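PDB 6K11: Lpg2148(MvcA) from Legionella pneumophila subsp. pneumophila str. Philadelphia 1, which probably acts as a deamidase-related deubiquitinase that removes ubiquitin from the host conjugating enzyme UBE2N and so regulates its activity. Local coordinates for residues Q73-V78 with S231-I236; D77-L82 with N119-F124; T235-Q240 with Y250-Y255; S267-Y272 with F304-G309. One frame throughout, in Å; residues are numbered along the deposited sequence.

In the fold
Interactions 1 to 3 illustrate how one antiparallel sheet receives a helix and an edge strand. Helix 71-83 supplies both interaction 1 and interaction 2, resting on the neighbouring strands 228-238 and 120-129; the centres of the two interactions lie about 8 Å apart. Interaction 3 adds strand 250-252 beyond strand 228-238 and shares T235, I236 and a water with interaction 1. Between interactions 1 and 3, H232 NE2 meets Q253 OE1 at 2.8 Å, and with C71 close by the trio probably forms the Cys-His-Gln centre expected of a papain-like deamidase. Interaction 4, its centre about 12 Å from that of interaction 3, adjoins this site: Q253 NE2 lies 3.0 Å from F305 O.

Interaction 1: residues Q73-V78 with S231-I236; sequences QASNDV and SHSFTI
Helix-on-sheet packing beside the probable active site brings S75 and V78 of helix 71-83 against S233 and T235 of strand 228-238. The two axes run nearly parallel, 24° apart, and approach to 7.4 Å. Helices commonly ride about 10 Å above a sheet, so this one sits low, in keeping with the small serine side chains at the interface.

S75 carries the contact. Its OG, anti to its own carbonyl carbon (chi1 -69°), points across to S233 OG at 2.8 Å and lies 3.5 Å from F234 CA, directly against the strand backbone. S233 OG swings anti to its backbone N to meet it. S75 OG also makes a weak hydrogen bond to C71 O, one turn earlier in the helix. A water adds a further partner, 2.9 Å from S75 OG and 2.9 Å from T235 OG1, and thus ties the helix to the strand a second time. The three hydroxyls of this buried seam thus find polar partners close at hand.

Immediately upstream, S231 and H232 form a classic beta bulge opposite I126. H232 packs on C71 and bonds Q253 through NE2, an arrangement consistent with the Cys-His-Gln triad of papain-like deamidases. At the other end of the contact V78 and T235 slide past each other in opposite directions, V78 CG1 coming within 3.7 Å of T235 OG1.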
loop_
_atom_site.group_PDB
_atom_site.type_symbol
_atom_site.label_atom_id
_atom_site.label_comp_id
_atom_site.label_asym_id
_atom_site.label_seq_id
_atom_site.Cartn_x
_atom_site.Cartn_y
_atom_site.Cartn_z
ATOM N N GLN A 73 -5.385 1.666 -3.674
ATOM C CA GLN A 73 -6.666 2.101 -4.226
ATOM C C GLN A 73 -6.486 3.039 -5.408
ATOM O O GLN A 73 -7.181 2.912 -6.418
ATOM C CB GLN A 73 -7.498 2.801 -3.153
ATOM C CG GLN A 73 -7.973 1.901 -2.042
ATOM C CD GLN A 73 -8.785 2.650 -1.001
ATOM O OE1 GLN A 73 -8.352 3.673 -0.471
ATOM N NE2 GLN A 73 -9.977 2.142 -0.710
ATOM N N ALA A 74 -5.586 4.017 -5.291
ATOM C CA ALA A 74 -5.360 4.934 -6.400
ATOM C C ALA A 74 -4.824 4.195 -7.622
ATOM O O ALA A 74 -5.256 4.451 -8.755
ATOM C CB ALA A 74 -4.392 6.047 -5.970
ATOM N N SER A 75 -3.850 3.304 -7.417
ATOM C CA SER A 75 -3.334 2.506 -8.529
ATOM C C SER A 75 -4.432 1.643 -9.145
ATOM O O SER A 75 -4.479 1.470 -10.371
ATOM C CB SER A 75 -2.184 1.623 -8.050
ATOM O OG SER A 75 -1.053 2.409 -7.714
ATOM N N ASN A 76 -5.305 1.071 -8.305
ATOM C CA ASN A 76 -6.408 0.256 -8.817
ATOM C C ASN A 76 -7.342 1.089 -9.687
ATOM O O ASN A 76 -7.818 0.614 -10.728
ATOM C CB ASN A 76 -7.195 -0.387 -7.667
ATOM C CG ASN A 76 -6.445 -1.534 -6.984
ATOM O OD1 ASN A 76 -5.420 -2.006 -7.457
ATOM N ND2 ASN A 76 -6.994 -2.005 -5.879
ATOM N N ASP A 77 -7.602 2.342 -9.281
ATOM C CA ASP A 77 -8.447 3.247 -10.056
ATOM C C ASP A 77 -7.798 3.616 -11.384
ATOM O O ASP A 77 -8.470 3.656 -12.420
ATOM C CB ASP A 77 -8.726 4.531 -9.273
ATOM C CG ASP A 77 -9.731 4.344 -8.158
ATOM O OD1 ASP A 77 -10.315 3.249 -8.049
ATOM O OD2 ASP A 77 -9.919 5.311 -7.371
ATOM N N VAL A 78 -6.511 3.984 -11.356
ATOM C CA VAL A 78 -5.807 4.309 -12.594
ATOM C C VAL A 78 -5.858 3.125 -13.559
ATOM O O VAL A 78 -6.159 3.284 -14.747
ATOM C CB VAL A 78 -4.360 4.741 -12.287
ATOM C CG1 VAL A 78 -3.556 4.854 -13.575
ATOM C CG2 VAL A 78 -4.361 6.102 -11.570
ATOM N N SER A 231 4.925 -1.556 1.075
ATOM C CA SER A 231 5.196 -0.218 1.588
ATOM C C SER A 231 4.501 0.870 0.782
ATOM O O SER A 231 4.016 1.849 1.357
ATOM C CB SER A 231 6.715 0.042 1.604
ATOM O OG SER A 231 7.040 1.291 2.199
ATOM N N HIS A 232 4.415 0.715 -0.536
ATOM C CA HIS A 232 3.876 1.778 -1.373
ATOM C C HIS A 232 3.535 1.177 -2.724
ATOM O O HIS A 232 4.073 0.139 -3.118
ATOM C CB HIS A 232 4.876 2.950 -1.498
ATOM C CG HIS A 232 4.322 4.163 -2.187
ATOM N ND1 HIS A 232 3.034 4.613 -1.985
ATOM C CD2 HIS A 232 4.893 5.033 -3.059
ATOM C CE1 HIS A 232 2.826 5.694 -2.721
ATOM N NE2 HIS A 232 3.941 5.977 -3.373
ATOM N N SER A 233 2.607 1.833 -3.408
ATOM C CA SER A 233 2.146 1.440 -4.730
ATOM C C SER A 233 1.999 2.712 -5.549
ATOM O O SER A 233 1.612 3.747 -5.003
ATOM C CB SER A 233 0.804 0.704 -4.634
ATOM O OG SER A 233 0.118 0.714 -5.876
ATOM N N PHE A 234 2.347 2.653 -6.829
ATOM C CA PHE A 234 2.121 3.794 -7.711
ATOM C C PHE A 234 2.170 3.309 -9.145
ATOM O O PHE A 234 2.540 2.166 -9.427
ATOM C CB PHE A 234 3.135 4.940 -7.478
ATOM C CG PHE A 234 4.586 4.588 -7.766
ATOM C CD1 PHE A 234 5.363 3.918 -6.821
ATOM C CD2 PHE A 234 5.192 4.994 -8.960
ATOM C CE1 PHE A 234 6.697 3.623 -7.068
ATOM C CE2 PHE A 234 6.532 4.714 -9.208
ATOM C CZ PHE A 234 7.286 4.016 -8.256
ATOM N N THR A 235 1.782 4.196 -10.054
ATOM C CA THR A 235 1.812 3.887 -11.466
ATOM C C THR A 235 2.567 4.989 -12.192
ATOM O O THR A 235 2.733 6.108 -11.693
ATOM C CB THR A 235 0.388 3.725 -12.045
ATOM O OG1 THR A 235 -0.403 4.884 -11.714
ATOM C CG2 THR A 235 -0.284 2.489 -11.473
ATOM N N ILE A 236 3.040 4.647 -13.382
ATOM C CA ILE A 236 3.659 5.602 -14.284
ATOM C C ILE A 236 3.038 5.370 -15.649
ATOM O O ILE A 236 2.899 4.220 -16.086
ATOM C CB ILE A 236 5.191 5.449 -14.337
ATOM C CG1 ILE A 236 5.834 6.040 -13.067
ATOM C CG2 ILE A 236 5.753 6.155 -15.583
ATOM C CD1 ILE A 236 7.338 5.917 -13.045
HETATM O O HOH W 1 -1.232 5.067 -8.914
#

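Interaction 2: residues D77-L82 with N119-F124; sequences DVCELL and NLLIRF
L121 on strand 120-129 projects into the groove formed by V78, C79 and L82 of helix 71-83, and its two methyls divide the work. CD2 meets C79 SG at 3.9 Å, while CD1 takes the other two partners, L82 CD2 at 4.0 Å and V78 CG1 at 4.2 Å. CG of L121 is anti to its backbone N (chi1 173°), and from it the two methyls fall to C79 on the one hand and to V78 and L82 on the other; the L121 and L82 side chains cross obliquely. This apolar cluster is the well-packed part, buried throughout.

Toward R123 the contact thins to C79 SG alone and turns polar and partly exposed. The arginine chain is extended from CG to NE and passes C79, whose SG is 4.1 Å from R123 CD and 3.9 Å from R123 NH1, lying oblique to the guanidinium. The firm hold on that group comes from N76, one turn back along the helix, whose OD1 accepts a hydrogen bond from NH1.

The helix runs roughly antiparallel to the strand, at 157° and 10.3 Å between axes. Strand 120-129 lies inside the sheet between strands 228-238 and 325-333, whereas L81 of the helix touches T346 of helix 336-351.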
loop_
_atom_site.group_PDB
_atom_site.type_symbol
_atom_site.label_atom_id
_atom_site.label_comp_id
_atom_site.label_asym_id
_atom_site.label_seq_id
_atom_site.Cartn_x
_atom_site.Cartn_y
_atom_site.Cartn_z
ATOM N N ASP A 77 -7.602 2.342 -9.281
ATOM C CA ASP A 77 -8.447 3.247 -10.056
ATOM C C ASP A 77 -7.798 3.616 -11.384
ATOM O O ASP A 77 -8.470 3.656 -12.420
ATOM C CB ASP A 77 -8.726 4.531 -9.273
ATOM C CG ASP A 77 -9.731 4.344 -8.158
ATOM O OD1 ASP A 77 -10.315 3.249 -8.049
ATOM O OD2 ASP A 77 -9.919 5.311 -7.371
ATOM N N VAL A 78 -6.511 3.984 -11.356
ATOM C CA VAL A 78 -5.807 4.309 -12.594
ATOM C C VAL A 78 -5.858 3.125 -13.559
ATOM O O VAL A 78 -6.159 3.284 -14.747
ATOM C CB VAL A 78 -4.360 4.741 -12.287
ATOM C CG1 VAL A 78 -3.556 4.854 -13.575
ATOM C CG2 VAL A 78 -4.361 6.102 -11.570
ATOM N N CYS A 79 -5.617 1.916 -13.048
ATOM C CA CYS A 79 -5.588 0.740 -13.913
ATOM C C CYS A 79 -6.967 0.433 -14.485
ATOM O O CYS A 79 -7.090 0.065 -15.662
ATOM C CB CYS A 79 -5.057 -0.467 -13.139
ATOM S SG CYS A 79 -3.263 -0.414 -12.809
ATOM N N GLU A 80 -8.012 0.560 -13.669
ATOM C CA GLU A 80 -9.361 0.308 -14.164
ATOM C C GLU A 80 -9.765 1.337 -15.216
ATOM O O GLU A 80 -10.398 0.993 -16.225
ATOM C CB GLU A 80 -10.343 0.311 -12.999
ATOM C CG GLU A 80 -11.744 -0.114 -13.353
ATOM C CD GLU A 80 -12.249 -1.218 -12.443
ATOM O OE1 GLU A 80 -13.446 -1.186 -12.080
ATOM O OE2 GLU A 80 -11.447 -2.115 -12.089
ATOM N N LEU A 81 -9.413 2.607 -15.003
ATOM C CA LEU A 81 -9.778 3.620 -15.984
ATOM C C LEU A 81 -9.030 3.417 -17.292
ATOM O O LEU A 81 -9.619 3.527 -18.378
ATOM C CB LEU A 81 -9.516 5.015 -15.423
ATOM C CG LEU A 81 -10.554 5.458 -14.389
ATOM C CD1 LEU A 81 -10.055 6.696 -13.645
ATOM C CD2 LEU A 81 -11.892 5.731 -15.094
ATOM N N LEU A 82 -7.741 3.091 -17.218
ATOM C CA LEU A 82 -6.948 3.023 -18.440
ATOM C C LEU A 82 -7.128 1.696 -19.167
ATOM O O LEU A 82 -6.999 1.651 -20.393
ATOM C CB LEU A 82 -5.465 3.257 -18.125
ATOM C CG LEU A 82 -4.954 4.698 -18.255
ATOM C CD1 LEU A 82 -5.919 5.704 -17.589
ATOM C CD2 LEU A 82 -3.529 4.828 -17.672
ATOM N N ASN A 119 1.592 3.338 -26.062
ATOM C CA ASN A 119 1.210 3.961 -24.798
ATOM C C ASN A 119 1.357 2.912 -23.711
ATOM O O ASN A 119 0.735 1.848 -23.793
ATOM C CB ASN A 119 -0.226 4.481 -24.834
ATOM C CG ASN A 119 -0.441 5.491 -25.922
ATOM O OD1 ASN A 119 -0.129 6.667 -25.766
ATOM N ND2 ASN A 119 -0.970 5.030 -27.051
ATOM N N LEU A 120 2.170 3.210 -22.702
ATOM C CA LEU A 120 2.583 2.227 -21.708
ATOM C C LEU A 120 2.106 2.634 -20.322
ATOM O O LEU A 120 2.196 3.806 -19.941
ATOM C CB LEU A 120 4.109 2.077 -21.686
ATOM C CG LEU A 120 4.753 1.539 -22.967
ATOM C CD1 LEU A 120 6.266 1.707 -22.924
ATOM C CD2 LEU A 120 4.366 0.085 -23.154
ATOM N N LEU A 121 1.624 1.653 -19.568
ATOM C CA LEU A 121 1.279 1.819 -18.160
ATOM C C LEU A 121 2.150 0.868 -17.355
ATOM O O LEU A 121 2.173 -0.340 -17.625
ATOM C CB LEU A 121 -0.204 1.536 -17.905
ATOM C CG LEU A 121 -0.645 1.515 -16.431
ATOM C CD1 LEU A 121 -0.525 2.900 -15.812
ATOM C CD2 LEU A 121 -2.071 1.010 -16.281
ATOM N N ILE A 122 2.871 1.409 -16.385
ATOM C CA ILE A 122 3.702 0.624 -15.481
ATOM C C ILE A 122 3.121 0.754 -14.082
ATOM O O ILE A 122 2.817 1.865 -13.630
ATOM C CB ILE A 122 5.166 1.091 -15.503
ATOM C CG1 ILE A 122 5.649 1.315 -16.939
ATOM C CG2 ILE A 122 6.045 0.096 -14.742
ATOM C CD1 ILE A 122 6.953 2.087 -16.995
ATOM N N ARG A 123 2.949 -0.368 -13.408
ATOM C CA ARG A 123 2.524 -0.369 -12.016
ATOM C C ARG A 123 3.694 -0.841 -11.168
ATOM O O ARG A 123 4.324 -1.854 -11.492
ATOM C CB ARG A 123 1.300 -1.267 -11.796
ATOM C CG ARG A 123 0.831 -1.269 -10.347
ATOM C CD ARG A 123 -0.541 -1.909 -10.135
ATOM N NE ARG A 123 -0.930 -1.872 -8.716
ATOM C CZ ARG A 123 -2.189 -1.870 -8.279
ATOM N NH1 ARG A 123 -3.200 -1.870 -9.139
ATOM N NH2 ARG A 123 -2.441 -1.825 -6.980
ATOM N N PHE A 124 3.993 -0.100 -10.100
ATOM C CA PHE A 124 5.109 -0.405 -9.214
ATOM C C PHE A 124 4.603 -0.779 -7.833
ATOM O O PHE A 124 3.597 -0.246 -7.359
ATOM C CB PHE A 124 6.061 0.776 -9.036
ATOM C CG PHE A 124 6.805 1.157 -10.269
ATOM C CD1 PHE A 124 6.249 2.041 -11.179
ATOM C CD2 PHE A 124 8.074 0.651 -10.508
ATOM C CE1 PHE A 124 6.945 2.407 -12.326
ATOM C CE2 PHE A 124 8.774 1.013 -11.645
ATOM C CZ PHE A 124 8.205 1.898 -12.555
#

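Interaction 3: residues T235-Q240 with Y250-Y255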
loop_
_atom_site.group_PDB
_atom_site.type_symbol
_atom_site.label_atom_id
_atom_site.label_comp_id
_atom_site.label_asym_id
_atom_site.label_seq_id
_atom_site.Cartn_x
_atom_site.Cartn_y
_atom_site.Cartn_z
ATOM N N THR A 235 1.782 4.196 -10.054
ATOM C CA THR A 235 1.812 3.887 -11.466
ATOM C C THR A 235 2.567 4.989 -12.192
ATOM O O THR A 235 2.733 6.108 -11.693
ATOM C CB THR A 235 0.388 3.725 -12.045
ATOM O OG1 THR A 235 -0.403 4.884 -11.714
ATOM C CG2 THR A 235 -0.284 2.489 -11.473
ATOM N N ILE A 236 3.040 4.647 -13.382
ATOM C CA ILE A 236 3.659 5.602 -14.284
ATOM C C ILE A 236 3.038 5.370 -15.649
ATOM O O ILE A 236 2.899 4.220 -16.086
ATOM C CB ILE A 236 5.191 5.449 -14.337
ATOM C CG1 ILE A 236 5.834 6.040 -13.067
ATOM C CG2 ILE A 236 5.753 6.155 -15.583
ATOM C CD1 ILE A 236 7.338 5.917 -13.045
ATOM N N TYR A 237 2.657 6.456 -16.315
ATOM C CA TYR A 237 2.039 6.387 -17.633
ATOM C C TYR A 237 2.957 7.085 -18.626
ATOM O O TYR A 237 3.396 8.214 -18.388
ATOM C CB TYR A 237 0.649 7.032 -17.613
ATOM C CG TYR A 237 -0.053 7.087 -18.955
ATOM C CD1 TYR A 237 -0.284 5.929 -19.705
ATOM C CD2 TYR A 237 -0.498 8.303 -19.464
ATOM C CE1 TYR A 237 -0.944 5.986 -20.939
ATOM C CE2 TYR A 237 -1.155 8.370 -20.692
ATOM C CZ TYR A 237 -1.365 7.208 -21.425
ATOM O OH TYR A 237 -2.011 7.285 -22.647
ATOM N N ILE A 238 3.269 6.405 -19.719
ATOM C CA ILE A 238 4.142 6.939 -20.755
ATOM C C ILE A 238 3.355 6.988 -22.061
ATOM O O ILE A 238 3.250 5.989 -22.776
ATOM C CB ILE A 238 5.423 6.101 -20.908
ATOM C CG1 ILE A 238 6.135 5.970 -19.560
ATOM C CG2 ILE A 238 6.358 6.759 -21.935
ATOM C CD1 ILE A 238 7.055 4.763 -19.462
ATOM N N PRO A 239 2.759 8.132 -22.388
ATOM C CA PRO A 239 1.947 8.230 -23.601
ATOM C C PRO A 239 2.814 8.344 -24.850
ATOM O O PRO A 239 3.974 8.765 -24.809
ATOM C CB PRO A 239 1.131 9.510 -23.383
ATOM C CG PRO A 239 1.994 10.352 -22.476
ATOM C CD PRO A 239 2.730 9.375 -21.593
ATOM N N GLN A 240 2.217 7.952 -25.977
ATOM C CA GLN A 240 2.909 8.033 -27.256
ATOM C C GLN A 240 3.300 9.472 -27.570
ATOM O O GLN A 240 2.592 10.428 -27.231
ATOM C CB GLN A 240 2.023 7.484 -28.373
ATOM C CG GLN A 240 0.765 8.299 -28.563
ATOM C CD GLN A 240 -0.211 7.675 -29.540
ATOM O OE1 GLN A 240 -1.412 7.555 -29.247
ATOM N NE2 GLN A 240 0.294 7.275 -30.711
ATOM N N TYR A 250 4.776 10.138 -16.520
ATOM C CA TYR A 250 4.031 10.825 -15.463
ATOM C C TYR A 250 3.751 9.838 -14.343
ATOM O O TYR A 250 3.063 8.828 -14.577
ATOM C CB TYR A 250 2.733 11.428 -16.003
ATOM C CG TYR A 250 3.016 12.436 -17.090
ATOM C CD1 TYR A 250 3.323 13.757 -16.779
ATOM C CD2 TYR A 250 3.045 12.048 -18.422
ATOM C CE1 TYR A 250 3.611 14.679 -17.786
ATOM C CE2 TYR A 250 3.333 12.958 -19.429
ATOM C CZ TYR A 250 3.613 14.269 -19.105
ATOM O OH TYR A 250 3.901 15.172 -20.106
ATOM N N PRO A 251 4.254 10.077 -13.129
ATOM C CA PRO A 251 3.882 9.220 -12.000
ATOM C C PRO A 251 2.604 9.713 -11.345
ATOM O O PRO A 251 2.366 10.919 -11.207
ATOM C CB PRO A 251 5.083 9.355 -11.048
ATOM C CG PRO A 251 5.586 10.767 -11.289
ATOM C CD PRO A 251 5.241 11.106 -12.743
ATOM N N TYR A 252 1.781 8.743 -10.934
ATOM C CA TYR A 252 0.501 8.966 -10.277
ATOM C C TYR A 252 0.475 8.209 -8.957
ATOM O O TYR A 252 0.847 7.026 -8.911
ATOM C CB TYR A 252 -0.676 8.454 -11.137
ATOM C CG TYR A 252 -0.739 8.932 -12.574
ATOM C CD1 TYR A 252 -0.301 10.193 -12.946
ATOM C CD2 TYR A 252 -1.283 8.101 -13.560
ATOM C CE1 TYR A 252 -0.391 10.610 -14.302
ATOM C CE2 TYR A 252 -1.373 8.501 -14.875
ATOM C CZ TYR A 252 -0.935 9.745 -15.241
ATOM O OH TYR A 252 -1.055 10.103 -16.568
ATOM N N GLN A 253 -0.008 8.855 -7.895
ATOM C CA GLN A 253 -0.105 8.134 -6.633
ATOM C C GLN A 253 -1.007 8.846 -5.632
ATOM O O GLN A 253 -1.293 10.043 -5.743
ATOM C CB GLN A 253 1.281 7.947 -6.001
ATOM C CG GLN A 253 1.935 9.275 -5.585
ATOM C CD GLN A 253 3.067 9.039 -4.623
ATOM O OE1 GLN A 253 4.010 8.320 -4.947
ATOM N NE2 GLN A 253 2.965 9.595 -3.427
ATOM N N ALA A 254 -1.433 8.073 -4.636
ATOM C CA ALA A 254 -1.892 8.550 -3.338
ATOM C C ALA A 254 -0.981 7.965 -2.258
ATOM O O ALA A 254 -0.213 7.032 -2.507
ATOM C CB ALA A 254 -3.358 8.142 -3.064
ATOM N N TYR A 255 -1.031 8.552 -1.063
ATOM C CA TYR A 255 -0.268 8.038 0.078
ATOM C C TYR A 255 -1.117 8.226 1.328
ATOM O O TYR A 255 -1.348 9.363 1.759
ATOM C CB TYR A 255 1.099 8.732 0.210
ATOM C CG TYR A 255 2.115 7.857 0.909
ATOM C CD1 TYR A 255 1.987 7.556 2.267
ATOM C CD2 TYR A 255 3.176 7.291 0.206
ATOM C CE1 TYR A 255 2.918 6.717 2.917
ATOM C CE2 TYR A 255 4.110 6.468 0.841
ATOM C CZ TYR A 255 3.970 6.173 2.186
ATOM O OH TYR A 255 4.893 5.347 2.784
HETATM O O HOH W 1 -1.232 5.067 -8.914
#
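T235-I238 and Y250-Y252 run antiparallel in register, with T235-Y252 and Y237-Y250 as hydrogen-bonded pairs and I236-P251 as the non-hydrogen-bonded pair between them. Y252 N bonds T235 O at 2.9 Å, and T235 N returns to Y252 O at 3.2 Å, almost straight at 174°. Around the second pair, Y237 N reaches Y250 O at 3.0 Å; the return bond, from Y250 N to Y237 O, is also 3.0 Å long but bent to 143°. P251, which has no N-H to give, occupies the pair that needs none across the strands.

On one face the side chains of T235, Y237, Y250 and Y252 gather. With Y237 CG anti to its backbone N (chi1 177°), the side chains of Y237 and Y252 lie side by side and point the same way: Y252 CE2 touches Y237 CB at 3.7 Å, and Y252 OH comes 3.5 Å from Y237 CD2. That hydroxyl bonds H9 ND1, and Y237 OH bonds G5 O, so helix 4-19 holds both tips. T235 OG1 packs 3.6 Å from Y252 CB, and the water it holds also donates to Y252 O. On the other face I236 CG1 meets P251 CB at 4.0 Å. P239, just past the strand, brings CD to the edge of the Y250 ring.

The whole is a beta hairpin whose second arm forms the short outer strand of the five-stranded antiparallel sheet.

Interaction 4: residues S267-Y272 with F304-G309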
loop_
_atom_site.group_PDB
_atom_site.type_symbol
_atom_site.label_atom_id
_atom_site.label_comp_id
_atom_site.label_asym_id
_atom_site.label_seq_id
_atom_site.Cartn_x
_atom_site.Cartn_y
_atom_site.Cartn_z
ATOM N N SER A 267 -1.202 19.418 -6.947
ATOM C CA SER A 267 0.132 19.934 -6.653
ATOM C C SER A 267 1.081 19.868 -7.844
ATOM O O SER A 267 2.187 20.405 -7.743
ATOM C CB SER A 267 0.765 19.158 -5.488
ATOM O OG SER A 267 1.213 17.877 -5.925
ATOM N N ASP A 268 0.695 19.205 -8.943
ATOM C CA ASP A 268 1.545 19.079 -10.137
ATOM C C ASP A 268 2.872 18.384 -9.822
ATOM O O ASP A 268 3.881 18.593 -10.511
ATOM C CB ASP A 268 1.831 20.441 -10.802
ATOM C CG ASP A 268 0.571 21.182 -11.224
ATOM O OD1 ASP A 268 -0.256 20.596 -11.949
ATOM O OD2 ASP A 268 0.417 22.362 -10.828
ATOM N N LYS A 269 2.906 17.552 -8.776
ATOM C CA LYS A 269 4.136 16.807 -8.538
ATOM C C LYS A 269 4.375 15.776 -9.627
ATOM O O LYS A 269 5.521 15.371 -9.835
ATOM C CB LYS A 269 4.118 16.127 -7.161
ATOM C CG LYS A 269 5.462 15.512 -6.797
ATOM C CD LYS A 269 5.666 15.390 -5.312
ATOM C CE LYS A 269 6.885 14.521 -5.031
ATOM N NZ LYS A 269 7.204 14.478 -3.570
ATOM N N ASP A 270 3.327 15.359 -10.343
ATOM C CA ASP A 270 3.533 14.502 -11.506
ATOM C C ASP A 270 4.386 15.206 -12.560
ATOM O O ASP A 270 5.322 14.613 -13.115
ATOM C CB ASP A 270 2.177 14.054 -12.087
ATOM C CG ASP A 270 1.348 15.212 -12.679
ATOM O OD1 ASP A 270 1.187 16.268 -12.026
ATOM O OD2 ASP A 270 0.825 15.044 -13.802
ATOM N N GLU A 271 4.081 16.481 -12.843
ATOM C CA GLU A 271 4.828 17.226 -13.856
ATOM C C GLU A 271 6.223 17.567 -13.354
ATOM O O GLU A 271 7.196 17.512 -14.118
ATOM C CB GLU A 271 4.077 18.508 -14.240
ATOM C CG GLU A 271 2.762 18.248 -14.970
ATOM C CD GLU A 271 2.142 19.517 -15.554
ATOM O OE1 GLU A 271 0.901 19.526 -15.754
ATOM O OE2 GLU A 271 2.886 20.496 -15.801
ATOM N N TYR A 272 6.330 17.931 -12.073
ATOM C CA TYR A 272 7.633 18.193 -11.473
ATOM C C TYR A 272 8.576 17.010 -11.664
ATOM O O TYR A 272 9.709 17.169 -12.138
ATOM C CB TYR A 272 7.475 18.515 -9.989
ATOM C CG TYR A 272 8.793 18.898 -9.342
ATOM C CD1 TYR A 272 9.347 20.167 -9.537
ATOM C CD2 TYR A 272 9.493 17.987 -8.554
ATOM C CE1 TYR A 272 10.557 20.517 -8.962
ATOM C CE2 TYR A 272 10.715 18.329 -7.978
ATOM C CZ TYR A 272 11.234 19.591 -8.181
ATOM O OH TYR A 272 12.434 19.915 -7.600
ATOM N N PHE A 304 10.491 11.194 -3.999
ATOM C CA PHE A 304 9.562 10.674 -4.995
ATOM C C PHE A 304 8.123 10.592 -4.487
ATOM O O PHE A 304 7.193 10.756 -5.283
ATOM C CB PHE A 304 10.019 9.292 -5.475
ATOM C CG PHE A 304 11.148 9.339 -6.489
ATOM C CD1 PHE A 304 11.745 10.546 -6.829
ATOM C CD2 PHE A 304 11.623 8.164 -7.072
ATOM C CE1 PHE A 304 12.789 10.597 -7.775
ATOM C CE2 PHE A 304 12.657 8.198 -8.015
ATOM C CZ PHE A 304 13.236 9.413 -8.371
ATOM N N PHE A 305 7.904 10.328 -3.194
ATOM C CA PHE A 305 6.586 9.890 -2.734
ATOM C C PHE A 305 5.936 10.796 -1.684
ATOM O O PHE A 305 4.793 10.531 -1.291
ATOM C CB PHE A 305 6.666 8.454 -2.165
ATOM C CG PHE A 305 7.371 7.460 -3.075
ATOM C CD1 PHE A 305 7.103 7.423 -4.438
ATOM C CD2 PHE A 305 8.297 6.562 -2.555
ATOM C CE1 PHE A 305 7.764 6.532 -5.279
ATOM C CE2 PHE A 305 8.942 5.640 -3.389
ATOM C CZ PHE A 305 8.669 5.631 -4.754
ATOM N N SER A 306 6.604 11.845 -1.215
ATOM C CA SER A 306 5.951 12.709 -0.239
ATOM C C SER A 306 4.884 13.567 -0.918
ATOM O O SER A 306 4.901 13.783 -2.125
ATOM C CB SER A 306 6.968 13.637 0.457
ATOM O OG SER A 306 7.265 14.743 -0.380
ATOM N N LYS A 307 3.963 14.073 -0.115
ATOM C CA LYS A 307 3.159 15.211 -0.547
ATOM C C LYS A 307 4.077 16.367 -0.958
ATOM O O LYS A 307 5.095 16.630 -0.306
ATOM C CB LYS A 307 2.245 15.648 0.605
ATOM C CG LYS A 307 1.269 16.769 0.254
ATOM C CD LYS A 307 0.457 17.151 1.483
ATOM C CE LYS A 307 -0.657 18.163 1.150
ATOM N NZ LYS A 307 -1.243 18.717 2.418
ATOM N N ARG A 308 3.723 17.067 -2.037
ATOM C CA ARG A 308 4.598 18.137 -2.514
ATOM C C ARG A 308 4.765 19.204 -1.441
ATOM O O ARG A 308 3.796 19.632 -0.808
ATOM C CB ARG A 308 4.062 18.759 -3.810
ATOM C CG ARG A 308 5.144 19.557 -4.533
ATOM C CD ARG A 308 4.753 20.053 -5.915
ATOM N NE ARG A 308 5.928 20.678 -6.527
ATOM C CZ ARG A 308 5.931 21.403 -7.641
ATOM N NH1 ARG A 308 4.804 21.607 -8.313
ATOM N NH2 ARG A 308 7.085 21.928 -8.073
ATOM N N GLY A 309 6.013 19.612 -1.214
ATOM C CA GLY A 309 6.334 20.541 -0.146
ATOM C C GLY A 309 6.699 19.903 1.187
ATOM O O GLY A 309 7.160 20.620 2.088
HETATM O O HOH W 2 1.301 16.670 -3.442
#
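R308 and K269 cross between two helix ends: a Schellman motif at D268, where helix 261-266 gives way to helix 269-274, and the loop following helix 294-305.

Two direct hydrogen bonds join the two segments. R308 NH1 donates to S267 O at 2.9 Å and 168°, with the oxygen in the guanidinium plane and the bond nearly along the C=O axis. K269 NZ, at the tip of an extended chain, donates to S306 O at 2.8 Å from above the carbonyl plane. E311 gives the ammonium a salt bridge and E303 O another hydrogen bond.

Van der Waals contacts follow the same path. R308 CB rests 3.7 Å from S267 CB and 4.0 Å from K269 CD.

The guanidinium meets an aromatic ring as well. Across Y272 the R308 chain passes at about a right angle, the ring and guanidinium planes 37° apart; Y272 CG lies over one guanidinium face, and NH2 comes 3.2 Å from Y272 CD1. R308 is exposed and also touches a crystal neighbour.

A water completes the joint at S267 OG, which also bonds W264 O: it donates to S267 OG at 2.8 Å and accepts from R308 N at 2.8 Å.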